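Local coordinates for sensory rhodopsin transducer (PDB 1NC7), which is of unproven function but binds magnesium and probably acts as a transducer for a sensory rhodopsin, at residues Gly39-Met53 with Val111-Tyr125. Sequence-based numbering, arbitrary orientation.
Sequences GKRGYLVSHESLCIM and VVMQLSRLDVGKNHY. With FMT (formic acid), chain P; EDO (1,2-ethanediol), chain O.
Strand 47-53 runs antiparallel to strand 111-121, their axes 4.7 Å apart at 164°, with paired backbone bonds from His47-Leu118 to Met53-Val112. Beyond His47 the pairing passes to side chains: Ser46 OG accepts from Val120 N at 2.9 Å and itself donates to Gly39 O. Arg41, at the hairpin turn 41-44, reaches across to Gly121 O and grips it side-on, NE at 3.0 Å and NH2 at 3.2 Å; NH2 also bonds O2 of a formic acid molecule, probably from the crystallisation liquor, while Tyr125 CB lies over one guanidinium face, toward its rim. On the face with Leu50 and Ile52, Glu48 and Arg117 lie side by side. Arg117 directs NE (2.8 Å) and NH2 (3.1 Å) at the single oxygen Glu48 OE2, which lies in the guanidinium plane; a bend at chi3 (-54°) turns the group to the carboxylate. NH2 also meets Asp33, and Glu48 OE1 is bound by Tyr35 N. A leucine in place of Arg117 would probably leave buried Glu48 OE2 without its mate and deprive Asp33 of its salt bridge. Farther along, Ile52 CG1 packs on Met113 CG (3.8 Å). Across the sheet, Leu118 CB sits over the face of the His47 ring, whose rotation is fixed by ND1 donating almost straight (178°) to Val45 O. The contact thus joins neighbouring strands through apolar packing and a buried ion pair satisfied within the chain, while at the turn end Arg41 NH1 and Tyr125 OH bond Asn123 O and Asp119 of a neighbouring subunit.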
ATOM      1  N   GLY D  39      11.080  17.222   9.825  1.00 17.24           N
ATOM      2  CA  GLY D  39      12.209  16.726  10.597  1.00 15.17           C
ATOM      3  C   GLY D  39      13.402  16.259   9.784  1.00 15.13           C
ATOM      4  O   GLY D  39      13.312  16.081   8.569  1.00 15.24           O
ATOM      5  N   LYS D  40      14.533  16.068  10.457  1.00 14.25           N
ATOM      6  CA  LYS D  40      15.744  15.604   9.797  1.00 15.71           C
ATOM      7  C   LYS D  40      16.625  14.804  10.753  1.00 15.57           C
ATOM      8  O   LYS D  40      16.444  14.855  11.969  1.00 15.15           O
ATOM      9  CB  LYS D  40      16.529  16.794   9.237  1.00 20.43           C
ATOM     10  CG  LYS D  40      16.899  17.841  10.273  1.00 25.18           C
ATOM     11  CD  LYS D  40      17.605  19.024   9.629  1.00 28.09           C
ATOM     12  CE  LYS D  40      17.949  20.088  10.657  1.00 29.54           C
ATOM     13  NZ  LYS D  40      18.847  19.559  11.719  1.00 31.32           N
ATOM     14  N   ARG D  41      17.562  14.050  10.187  1.00 14.99           N
ATOM     15  CA  ARG D  41      18.501  13.251  10.965  1.00 17.83           C
ATOM     16  C   ARG D  41      19.738  12.995  10.116  1.00 19.58           C
ATOM     17  O   ARG D  41      19.671  12.296   9.103  1.00 19.92           O
ATOM     18  CB  ARG D  41      17.893  11.907  11.375  1.00 17.28           C
ATOM     19  CG  ARG D  41      18.885  11.038  12.145  1.00 18.36           C
ATOM     20  CD  ARG D  41      18.384   9.627  12.381  1.00 17.59           C
ATOM     21  NE  ARG D  41      17.226   9.587  13.266  1.00 16.97           N
ATOM     22  CZ  ARG D  41      16.764   8.481  13.839  1.00 15.63           C
ATOM     23  NH1 ARG D  41      17.363   7.317  13.624  1.00 16.63           N
ATOM     24  NH2 ARG D  41      15.703   8.537  14.629  1.00 16.79           N
ATOM     25  N   GLY D  42      20.865  13.563  10.532  1.00 24.44           N
ATOM     26  CA  GLY D  42      22.094  13.381   9.784  1.00 26.91           C
ATOM     27  C   GLY D  42      21.987  13.931   8.375  1.00 28.39           C
ATOM     28  O   GLY D  42      21.659  15.102   8.181  1.00 29.07           O
ATOM     29  N   TYR D  43      22.260  13.082   7.390  1.00 29.98           N
ATOM     30  CA  TYR D  43      22.201  13.478   5.986  1.00 31.69           C
ATOM     31  C   TYR D  43      20.775  13.477   5.443  1.00 29.50           C
ATOM     32  O   TYR D  43      20.496  14.084   4.410  1.00 28.30           O
ATOM     33  CB  TYR D  43      23.047  12.526   5.133  1.00 37.24           C
ATOM     34  CG  TYR D  43      24.546  12.633   5.330  1.00 43.90           C
ATOM     35  CD1 TYR D  43      25.409  11.740   4.695  1.00 46.98           C
ATOM     36  CD2 TYR D  43      25.104  13.634   6.126  1.00 46.88           C
ATOM     37  CE1 TYR D  43      26.789  11.842   4.844  1.00 49.68           C
ATOM     38  CE2 TYR D  43      26.485  13.745   6.281  1.00 49.58           C
ATOM     39  CZ  TYR D  43      27.319  12.845   5.636  1.00 50.09           C
ATOM     40  OH  TYR D  43      28.685  12.951   5.774  1.00 51.76           O
ATOM     41  N   LEU D  44      19.877  12.796   6.148  1.00 24.36           N
ATOM     42  CA  LEU D  44      18.491  12.687   5.711  1.00 20.57           C
ATOM     43  C   LEU D  44      17.535  13.756   6.220  1.00 17.30           C
ATOM     44  O   LEU D  44      17.660  14.256   7.336  1.00 17.01           O
ATOM     45  CB  LEU D  44      17.927  11.317   6.100  1.00 22.59           C
ATOM     46  CG  LEU D  44      18.601  10.061   5.548  1.00 25.22           C
ATOM     47  CD1 LEU D  44      17.902   8.834   6.113  1.00 25.25           C
ATOM     48  CD2 LEU D  44      18.539  10.058   4.029  1.00 25.98           C
ATOM     49  N   VAL D  45      16.570  14.095   5.376  1.00 14.74           N
ATOM     50  CA  VAL D  45      15.537  15.058   5.718  1.00 12.71           C
ATOM     51  C   VAL D  45      14.230  14.358   5.365  1.00 10.40           C
ATOM     52  O   VAL D  45      14.196  13.526   4.457  1.00  9.77           O
ATOM     53  CB  VAL D  45      15.654  16.361   4.889  1.00 14.54           C
ATOM     54  CG1 VAL D  45      16.969  17.065   5.201  1.00 15.08           C
ATOM     55  CG2 VAL D  45      15.559  16.046   3.406  1.00 16.44           C
ATOM     56  N   SER D  46      13.170  14.659   6.102  1.00  7.86           N
ATOM     57  CA  SER D  46      11.873  14.057   5.825  1.00  6.62           C
ATOM     58  C   SER D  46      11.469  14.469   4.416  1.00  7.34           C
ATOM     59  O   SER D  46      11.745  15.585   3.981  1.00  7.40           O
ATOM     60  CB  SER D  46      10.832  14.548   6.829  1.00  7.56           C
ATOM     61  OG  SER D  46      11.132  14.086   8.133  1.00  7.00           O
ATOM     62  N   HIS D  47      10.812  13.568   3.699  1.00  5.92           N
ATOM     63  CA  HIS D  47      10.412  13.881   2.338  1.00  6.20           C
ATOM     64  C   HIS D  47       9.440  12.856   1.798  1.00  5.47           C
ATOM     65  O   HIS D  47       9.068  11.902   2.475  1.00  6.48           O
ATOM     66  CB  HIS D  47      11.636  13.903   1.418  1.00  7.25           C
ATOM     67  CG  HIS D  47      12.314  12.573   1.283  1.00  9.97           C
ATOM     68  ND1 HIS D  47      13.264  12.127   2.177  1.00  9.29           N
ATOM     69  CD2 HIS D  47      12.152  11.577   0.379  1.00 10.62           C
ATOM     70  CE1 HIS D  47      13.659  10.914   1.830  1.00 12.16           C
ATOM     71  NE2 HIS D  47      12.999  10.556   0.743  1.00 11.24           N
ATOM     72  N   GLU D  48       9.018  13.089   0.563  1.00  6.54           N
ATOM     73  CA  GLU D  48       8.151  12.163  -0.139  1.00  6.18           C
ATOM     74  C   GLU D  48       8.814  11.995  -1.486  1.00  5.61           C
ATOM     75  O   GLU D  48       9.390  12.943  -2.024  1.00  6.45           O
ATOM     76  CB  GLU D  48       6.740  12.719  -0.328  1.00  7.53           C
ATOM     77  CG  GLU D  48       5.931  12.774   0.948  1.00 11.91           C
ATOM     78  CD  GLU D  48       4.440  12.840   0.692  1.00 14.36           C
ATOM     79  OE1 GLU D  48       4.025  13.590  -0.215  1.00 17.87           O
ATOM     80  OE2 GLU D  48       3.681  12.145   1.400  1.00 12.29           O
ATOM     81  N   SER D  49       8.768  10.777  -2.005  1.00  6.06           N
ATOM     82  CA  SER D  49       9.348  10.496  -3.302  1.00  7.06           C
ATOM     83  C   SER D  49       8.252   9.961  -4.201  1.00  6.08           C
ATOM     84  O   SER D  49       7.625   8.945  -3.893  1.00  5.72           O
ATOM     85  CB  SER D  49      10.472   9.460  -3.190  1.00 10.10           C
ATOM     86  OG  SER D  49      11.601   9.991  -2.513  1.00 13.20           O
ATOM     87  N   LEU D  50       7.994  10.671  -5.293  1.00  5.02           N
ATOM     88  CA  LEU D  50       7.001  10.224  -6.254  1.00  4.21           C
ATOM     89  C   LEU D  50       7.831   9.438  -7.249  1.00  4.52           C
ATOM     90  O   LEU D  50       8.600  10.013  -8.022  1.00  5.99           O
ATOM     91  CB  LEU D  50       6.328  11.410  -6.949  1.00  5.48           C
ATOM     92  CG  LEU D  50       5.308  11.033  -8.028  1.00  6.26           C
ATOM     93  CD1 LEU D  50       4.184  10.203  -7.416  1.00  8.35           C
ATOM     94  CD2 LEU D  50       4.750  12.297  -8.667  1.00  8.34           C
ATOM     95  N   CYS D  51       7.694   8.119  -7.211  1.00  3.57           N
ATOM     96  CA  CYS D  51       8.472   7.265  -8.090  1.00  4.76           C
ATOM     97  C   CYS D  51       7.691   6.904  -9.333  1.00  3.01           C
ATOM     98  O   CYS D  51       6.558   6.428  -9.260  1.00  4.57           O
ATOM     99  CB  CYS D  51       8.917   6.028  -7.323  1.00  3.37           C
ATOM    100  SG  CYS D  51       9.863   6.492  -5.848  1.00  7.24           S
ATOM    101  N   ILE D  52       8.322   7.142 -10.480  1.00  3.83           N
ATOM    102  CA  ILE D  52       7.706   6.905 -11.773  1.00  5.47           C
ATOM    103  C   ILE D  52       8.595   6.027 -12.641  1.00  4.36           C
ATOM    104  O   ILE D  52       9.816   6.181 -12.645  1.00  6.41           O
ATOM    105  CB  ILE D  52       7.496   8.242 -12.512  1.00  7.38           C
ATOM    106  CG1 ILE D  52       6.832   9.257 -11.579  1.00  7.77           C
ATOM    107  CG2 ILE D  52       6.655   8.023 -13.762  1.00  8.62           C
ATOM    108  CD1 ILE D  52       6.747  10.659 -12.158  1.00 11.19           C
HETATM  109  N   MSE D  53       7.980   5.102 -13.367  1.00  5.06           N
HETATM  110  CA  MSE D  53       8.739   4.242 -14.260  1.00  4.64           C
HETATM  111  C   MSE D  53       8.110   4.268 -15.645  1.00  5.29           C
HETATM  112  O   MSE D  53       6.885   4.315 -15.787  1.00  5.18           O
HETATM  113  CB  MSE D  53       8.810   2.807 -13.720  1.00  6.12           C
HETATM  114  CG  MSE D  53       7.482   2.095 -13.585  1.00  4.67           C
HETATM  115 SE   MSE D  53       7.647   0.381 -12.672  0.95 10.37          SE
HETATM  116  CE  MSE D  53       8.786  -0.510 -13.955  1.00  7.13           C
ATOM    117  N   VAL D 111       2.599   5.014 -17.844  1.00  5.41           N
ATOM    118  CA  VAL D 111       3.691   4.878 -16.882  1.00  5.73           C
ATOM    119  C   VAL D 111       3.098   4.265 -15.616  1.00  4.47           C
ATOM    120  O   VAL D 111       1.897   4.022 -15.548  1.00  4.82           O
ATOM    121  CB  VAL D 111       4.333   6.248 -16.529  1.00  4.63           C
ATOM    122  CG1 VAL D 111       5.024   6.829 -17.754  1.00  5.39           C
ATOM    123  CG2 VAL D 111       3.275   7.212 -16.007  1.00  5.64           C
ATOM    124  N   VAL D 112       3.940   3.990 -14.626  1.00  4.07           N
ATOM    125  CA  VAL D 112       3.454   3.434 -13.366  1.00  4.03           C
ATOM    126  C   VAL D 112       4.043   4.296 -12.262  1.00  3.13           C
ATOM    127  O   VAL D 112       5.206   4.702 -12.341  1.00  3.15           O
ATOM    128  CB  VAL D 112       3.897   1.969 -13.164  1.00  3.96           C
ATOM    129  CG1 VAL D 112       3.277   1.420 -11.883  1.00  5.78           C
ATOM    130  CG2 VAL D 112       3.465   1.123 -14.357  1.00  4.49           C
HETATM  131  N   MSE D 113       3.243   4.584 -11.240  1.00  3.66           N
HETATM  132  CA  MSE D 113       3.708   5.431 -10.148  1.00  3.98           C
HETATM  133  C   MSE D 113       3.423   4.896  -8.757  1.00  3.05           C
HETATM  134  O   MSE D 113       2.436   4.190  -8.532  1.00  3.39           O
HETATM  135  CB  MSE D 113       3.097   6.824 -10.267  1.00  5.78           C
HETATM  136  CG  MSE D 113       3.474   7.546 -11.534  1.00  4.51           C
HETATM  137 SE   MSE D 113       2.910   9.380 -11.487  0.87 12.86          SE
HETATM  138  CE  MSE D 113       2.802   9.682 -13.382  1.00 10.80           C
ATOM    139  N   GLN D 114       4.296   5.273  -7.827  1.00  3.36           N
ATOM    140  CA  GLN D 114       4.204   4.869  -6.427  1.00  3.35           C
ATOM    141  C   GLN D 114       4.672   6.055  -5.589  1.00  4.16           C
ATOM    142  O   GLN D 114       5.607   6.754  -5.976  1.00  6.02           O
ATOM    143  CB  GLN D 114       5.123   3.663  -6.191  1.00  4.03           C
ATOM    144  CG  GLN D 114       5.059   3.049  -4.797  1.00  4.99           C
ATOM    145  CD  GLN D 114       5.921   1.796  -4.684  1.00  5.72           C
ATOM    146  OE1 GLN D 114       6.322   1.210  -5.691  1.00  4.60           O
ATOM    147  NE2 GLN D 114       6.205   1.380  -3.458  1.00  3.99           N
ATOM    148  N   LEU D 115       4.023   6.292  -4.453  1.00  4.02           N
ATOM    149  CA  LEU D 115       4.405   7.402  -3.582  1.00  3.65           C
ATOM    150  C   LEU D 115       4.845   6.880  -2.225  1.00  3.30           C
ATOM    151  O   LEU D 115       4.137   6.092  -1.591  1.00  4.03           O
ATOM    152  CB  LEU D 115       3.235   8.373  -3.383  1.00  4.24           C
ATOM    153  CG  LEU D 115       3.508   9.606  -2.509  1.00  5.18           C
ATOM    154  CD1 LEU D 115       4.540  10.502  -3.189  1.00  6.50           C
ATOM    155  CD2 LEU D 115       2.212  10.373  -2.274  1.00  5.79           C
ATOM    156  N   SER D 116       6.012   7.328  -1.778  1.00  4.27           N
ATOM    157  CA  SER D 116       6.541   6.901  -0.494  1.00  3.75           C
ATOM    158  C   SER D 116       6.927   8.100   0.344  1.00  5.46           C
ATOM    159  O   SER D 116       7.369   9.118  -0.178  1.00  5.94           O
ATOM    160  CB  SER D 116       7.760   6.007  -0.701  1.00  6.14           C
ATOM    161  OG  SER D 116       7.420   4.913  -1.526  1.00  5.73           O
ATOM    162  N   ARG D 117       6.750   7.977   1.651  1.00  3.63           N
ATOM    163  CA  ARG D 117       7.097   9.062   2.547  1.00  3.64           C
ATOM    164  C   ARG D 117       8.074   8.610   3.618  1.00  4.84           C
ATOM    165  O   ARG D 117       7.932   7.527   4.181  1.00  3.56           O
ATOM    166  CB  ARG D 117       5.844   9.617   3.234  1.00  3.94           C
ATOM    167  CG  ARG D 117       6.143  10.756   4.212  1.00  4.77           C
ATOM    168  CD  ARG D 117       4.910  11.133   5.003  1.00  6.33           C
ATOM    169  NE  ARG D 117       3.796  11.443   4.117  1.00  7.05           N
ATOM    170  CZ  ARG D 117       2.549  11.642   4.527  1.00  6.41           C
ATOM    171  NH1 ARG D 117       2.252  11.564   5.817  1.00  7.56           N
ATOM    172  NH2 ARG D 117       1.597  11.906   3.644  1.00  6.65           N
ATOM    173  N   LEU D 118       9.080   9.443   3.864  1.00  4.95           N
ATOM    174  CA  LEU D 118      10.048   9.195   4.921  1.00  4.46           C
ATOM    175  C   LEU D 118       9.810  10.308   5.936  1.00  5.08           C
ATOM    176  O   LEU D 118       9.952  11.492   5.621  1.00  6.37           O
ATOM    177  CB  LEU D 118      11.491   9.288   4.417  1.00  6.19           C
ATOM    178  CG  LEU D 118      12.521   9.267   5.558  1.00  7.00           C
ATOM    179  CD1 LEU D 118      12.534   7.893   6.221  1.00  8.27           C
ATOM    180  CD2 LEU D 118      13.901   9.609   5.019  1.00  9.50           C
ATOM    181  N   ASP D 119       9.422   9.924   7.146  1.00  4.89           N
ATOM    182  CA  ASP D 119       9.177  10.881   8.213  1.00  6.05           C
ATOM    183  C   ASP D 119      10.280  10.582   9.217  1.00  5.49           C
ATOM    184  O   ASP D 119      10.269   9.535   9.866  1.00  5.95           O
ATOM    185  CB  ASP D 119       7.807  10.633   8.845  1.00  7.02           C
ATOM    186  CG  ASP D 119       7.369  11.760   9.758  1.00  7.44           C
ATOM    187  OD1 ASP D 119       8.238  12.522  10.235  1.00  8.51           O
ATOM    188  OD2 ASP D 119       6.149  11.872  10.008  1.00 10.60           O
ATOM    189  N   VAL D 120      11.239  11.492   9.327  1.00  6.54           N
ATOM    190  CA  VAL D 120      12.362  11.281  10.224  1.00  7.77           C
ATOM    191  C   VAL D 120      12.626  12.476  11.126  1.00  8.08           C
ATOM    192  O   VAL D 120      12.269  13.606  10.807  1.00 10.39           O
ATOM    193  CB  VAL D 120      13.638  10.962   9.407  1.00 10.11           C
ATOM    194  CG1 VAL D 120      14.015  12.160   8.548  1.00 10.31           C
ATOM    195  CG2 VAL D 120      14.779  10.583  10.336  1.00 11.43           C
ATOM    196  N   GLY D 121      13.245  12.203  12.268  1.00  8.55           N
ATOM    197  CA  GLY D 121      13.573  13.250  13.215  1.00  9.97           C
ATOM    198  C   GLY D 121      14.640  12.712  14.140  1.00 10.90           C
ATOM    199  O   GLY D 121      15.114  11.592  13.952  1.00 10.21           O
ATOM    200  N   LYS D 122      15.027  13.495  15.139  1.00 10.98           N
ATOM    201  CA  LYS D 122      16.049  13.041  16.067  1.00 13.53           C
ATOM    202  C   LYS D 122      15.615  11.765  16.779  1.00 13.12           C
ATOM    203  O   LYS D 122      16.440  10.893  17.053  1.00 13.77           O
ATOM    204  CB  LYS D 122      16.355  14.125  17.104  1.00 16.15           C
ATOM    205  CG  LYS D 122      17.423  13.715  18.105  1.00 20.88           C
ATOM    206  CD  LYS D 122      17.795  14.853  19.037  1.00 24.66           C
ATOM    207  CE  LYS D 122      18.886  14.421  20.001  1.00 26.34           C
ATOM    208  NZ  LYS D 122      20.077  13.902  19.275  1.00 26.59           N
ATOM    209  N   ASN D 123      14.317  11.650  17.056  1.00 13.73           N
ATOM    210  CA  ASN D 123      13.795  10.487  17.767  1.00 13.38           C
ATOM    211  C   ASN D 123      12.777   9.601  17.043  1.00 11.72           C
ATOM    212  O   ASN D 123      11.986   8.917  17.692  1.00 11.67           O
ATOM    213  CB  ASN D 123      13.209  10.927  19.112  1.00 17.28           C
ATOM    214  CG  ASN D 123      14.268  11.442  20.070  1.00 22.04           C
ATOM    215  OD1 ASN D 123      14.944  12.432  19.794  1.00 26.15           O
ATOM    216  ND2 ASN D 123      14.418  10.766  21.202  1.00 25.63           N
ATOM    217  N   HIS D 124      12.778   9.621  15.713  1.00  8.84           N
ATOM    218  CA  HIS D 124      11.879   8.757  14.946  1.00  8.36           C
ATOM    219  C   HIS D 124      12.367   8.592  13.512  1.00  7.07           C
ATOM    220  O   HIS D 124      13.135   9.410  13.007  1.00  7.43           O
ATOM    221  CB  HIS D 124      10.430   9.275  14.957  1.00  8.56           C
ATOM    222  CG  HIS D 124      10.198  10.476  14.094  1.00  9.23           C
ATOM    223  ND1 HIS D 124      10.511  11.756  14.497  1.00 10.18           N
ATOM    224  CD2 HIS D 124       9.662  10.590  12.856  1.00  9.16           C
ATOM    225  CE1 HIS D 124      10.174  12.609  13.544  1.00 10.95           C
ATOM    226  NE2 HIS D 124       9.657  11.927  12.538  1.00  9.11           N
ATOM    227  N   TYR D 125      11.923   7.517  12.866  1.00  6.53           N
ATOM    228  CA  TYR D 125      12.314   7.216  11.493  1.00  5.92           C
ATOM    229  C   TYR D 125      11.306   6.190  10.984  1.00  5.21           C
ATOM    230  O   TYR D 125      11.290   5.052  11.438  1.00  6.48           O
ATOM    231  CB  TYR D 125      13.732   6.633  11.498  1.00  8.65           C
ATOM    232  CG  TYR D 125      14.362   6.382  10.143  1.00  9.11           C
ATOM    233  CD1 TYR D 125      15.619   6.902   9.842  1.00  9.90           C
ATOM    234  CD2 TYR D 125      13.746   5.562   9.195  1.00  8.77           C
ATOM    235  CE1 TYR D 125      16.251   6.612   8.637  1.00 11.10           C
ATOM    236  CE2 TYR D 125      14.374   5.265   7.984  1.00  9.68           C
ATOM    237  CZ  TYR D 125      15.627   5.792   7.715  1.00 11.02           C
ATOM    238  OH  TYR D 125      16.272   5.485   6.538  1.00 12.38           O
TER
HETATM  239  C   FMT P1304      13.516   5.550  15.053  1.00 28.93           C
HETATM  240  O1  FMT P1304      12.976   4.584  15.631  1.00 28.32           O
HETATM  241  O2  FMT P1304      14.575   6.076  15.453  1.00 27.92           O
HETATM  242  C1  EDO O1301      -1.101  10.353   8.752  1.00 18.34           C
HETATM  243  O1  EDO O1301      -1.211  11.692   9.273  1.00 20.74           O
HETATM  244  C2  EDO O1301      -0.246  10.361   7.526  1.00 15.76           C
HETATM  245  O2  EDO O1301      -0.653  11.296   6.477  1.00 12.40           O
HETATM  246  O   HOH W   1       9.821  14.767  10.724  1.00 30.36           O